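Local coordinates for protein cell death activator CIDE-3 (Mus musculus, PDB 4IKG) that transfers triacylglycerol between lipid droplets and drives their fusion into a single large droplet in white adipose tissue, restricting lipolysis, at residues V10-R15 with D35-K40. Sequence-based numbering, arbitrary orientation.
Sequences VSTADR and DILKLK
Leu-37 holds CG anti to its carbonyl carbon (chi1 -78°) and CD1 extended from CA (chi2 -167°), which carries CD1 to the end of strand 7-11, where the methyls of Val-10 and Thr-12 receive it. Val-10 offers CG1, which its first torsion sets opposite the backbone N (chi1 -177°). The contact lies where the end of helix 26-36 meets the sheet in the ubiquitin-like (beta-grasp) fold of the CIDE-N domain, which is involved in homodimerization: Leu-37 is the first residue to leave helical geometry after the helix. Leu-37 CD1 lies 3.8 Å from Val-10 CG1 and 4.0 Å from Thr-12 CG2, so one methyl spans two residues on the same side of the chain. Val-33 and Ile-21 extend the apolar surroundings of Val-10.

The two branches at Thr-12 CB divide the work. While CG2 packs on the leucine, OG1 serves the type I turn from Thr-12 to Arg-15: it donates to Asp-14 OD1 (3.1 Å) from above the carboxylate plane and accepts a hydrogen bond from Lys-16 N. Thr-12 O closes the turn by accepting a hydrogen bond from Arg-15 N at 2.9 Å, and a second, in its carbonyl plane and on a lone pair, from Ser-11 OG at 3.2 Å.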
loop_
_atom_site.group_PDB
_atom_site.type_symbol
_atom_site.label_atom_id
_atom_site.label_comp_id
_atom_site.label_asym_id
_atom_site.label_seq_id
_atom_site.Cartn_x
_atom_site.Cartn_y
_atom_site.Cartn_z
ATOM N N VAL A 10 -3.131 -1.226 4.980
ATOM C CA VAL A 10 -1.738 -1.365 4.563
ATOM C C VAL A 10 -0.901 -2.137 5.583
ATOM O O VAL A 10 -0.870 -1.791 6.765
ATOM C CB VAL A 10 -1.098 0.011 4.298
ATOM C CG1 VAL A 10 0.324 -0.148 3.786
ATOM C CG2 VAL A 10 -1.940 0.799 3.307
ATOM N N SER A 11 -0.228 -3.185 5.116
ATOM C CA SER A 11 0.615 -4.006 5.979
ATOM C C SER A 11 2.089 -3.826 5.636
ATOM O O SER A 11 2.430 -3.303 4.574
ATOM C CB SER A 11 0.228 -5.482 5.857
ATOM O OG SER A 11 1.105 -6.308 6.604
ATOM N N THR A 12 2.959 -4.262 6.540
ATOM C CA THR A 12 4.396 -4.224 6.300
ATOM C C THR A 12 4.876 -5.573 5.774
ATOM O O THR A 12 4.180 -6.579 5.908
ATOM C CB THR A 12 5.176 -3.853 7.575
ATOM O OG1 THR A 12 4.801 -4.735 8.640
ATOM C CG2 THR A 12 4.872 -2.419 7.981
ATOM N N ALA A 13 6.067 -5.588 5.183
ATOM C CA ALA A 13 6.604 -6.792 4.551
ATOM C C ALA A 13 6.737 -7.978 5.506
ATOM O O ALA A 13 6.637 -9.132 5.087
ATOM C CB ALA A 13 7.938 -6.491 3.884
ATOM N N ASP A 14 6.952 -7.690 6.784
ATOM C CA ASP A 14 7.122 -8.733 7.789
ATOM C C ASP A 14 5.805 -9.104 8.469
ATOM O O ASP A 14 5.799 -9.818 9.473
ATOM C CB ASP A 14 8.154 -8.294 8.830
ATOM C CG ASP A 14 8.053 -6.816 9.165
ATOM O OD1 ASP A 14 7.571 -6.042 8.312
ATOM O OD2 ASP A 14 8.461 -6.427 10.279
ATOM N N ARG A 15 4.699 -8.619 7.906
ATOM C CA ARG A 15 3.359 -8.795 8.480
ATOM C C ARG A 15 3.302 -8.369 9.938
ATOM O O ARG A 15 2.584 -8.966 10.743
ATOM C CB ARG A 15 2.878 -10.241 8.348
ATOM C CG ARG A 15 2.100 -10.520 7.085
ATOM C CD ARG A 15 2.998 -10.543 5.867
ATOM N NE ARG A 15 2.367 -11.287 4.784
ATOM C CZ ARG A 15 2.945 -11.566 3.621
ATOM N NH1 ARG A 15 4.183 -11.159 3.374
ATOM N NH2 ARG A 15 2.279 -12.254 2.706
ATOM N N ASP A 35 5.223 8.236 6.296
ATOM C CA ASP A 35 5.136 8.870 7.607
ATOM C C ASP A 35 4.063 8.242 8.493
ATOM O O ASP A 35 4.083 8.417 9.713
ATOM C CB ASP A 35 4.905 10.380 7.473
ATOM C CG ASP A 35 6.196 11.155 7.293
ATOM O OD1 ASP A 35 7.230 10.726 7.848
ATOM O OD2 ASP A 35 6.176 12.195 6.604
ATOM N N ILE A 36 3.128 7.512 7.893
ATOM C CA ILE A 36 2.111 6.834 8.695
ATOM C C ILE A 36 2.645 5.537 9.329
ATOM O O ILE A 36 2.376 5.254 10.499
ATOM C CB ILE A 36 0.807 6.583 7.900
ATOM C CG1 ILE A 36 0.106 7.912 7.608
ATOM C CG2 ILE A 36 -0.131 5.673 8.672
ATOM C CD1 ILE A 36 -1.306 7.778 7.082
ATOM N N LEU A 37 3.428 4.774 8.567
ATOM C CA LEU A 37 3.950 3.479 9.016
ATOM C C LEU A 37 5.367 3.539 9.591
ATOM O O LEU A 37 5.990 2.498 9.809
ATOM C CB LEU A 37 3.940 2.473 7.860
ATOM C CG LEU A 37 2.605 1.832 7.495
ATOM C CD1 LEU A 37 2.817 0.649 6.563
ATOM C CD2 LEU A 37 1.888 1.400 8.758
ATOM N N LYS A 38 5.867 4.750 9.832
ATOM C CA LYS A 38 7.257 4.959 10.253
ATOM C C LYS A 38 8.252 4.283 9.308
ATOM O O LYS A 38 8.938 3.337 9.698
ATOM C CB LYS A 38 7.493 4.471 11.691
ATOM C CG LYS A 38 7.156 5.476 12.788
ATOM C CD LYS A 38 7.686 4.992 14.136
ATOM C CE LYS A 38 7.882 6.143 15.112
ATOM N NZ LYS A 38 8.704 7.233 14.517
ATOM N N LEU A 39 8.334 4.769 8.072
ATOM C CA LEU A 39 9.238 4.179 7.086
ATOM C C LEU A 39 10.486 5.026 6.845
ATOM O O LEU A 39 10.399 6.236 6.637
ATOM C CB LEU A 39 8.502 3.899 5.775
ATOM C CG LEU A 39 7.473 2.778 5.919
ATOM C CD1 LEU A 39 6.793 2.473 4.598
ATOM C CD2 LEU A 39 8.137 1.530 6.488
ATOM N N LYS A 40 11.644 4.373 6.872
ATOM C CA LYS A 40 12.930 5.050 6.746
ATOM C C LYS A 40 13.099 5.749 5.401
ATOM O O LYS A 40 13.717 6.812 5.318
ATOM C CB LYS A 40 14.063 4.054 6.975
ATOM C CG LYS A 40 14.094 3.520 8.391
ATOM C CD LYS A 40 14.824 2.202 8.470
ATOM C CE LYS A 40 15.380 1.964 9.859
ATOM N NZ LYS A 40 16.165 0.702 9.906
#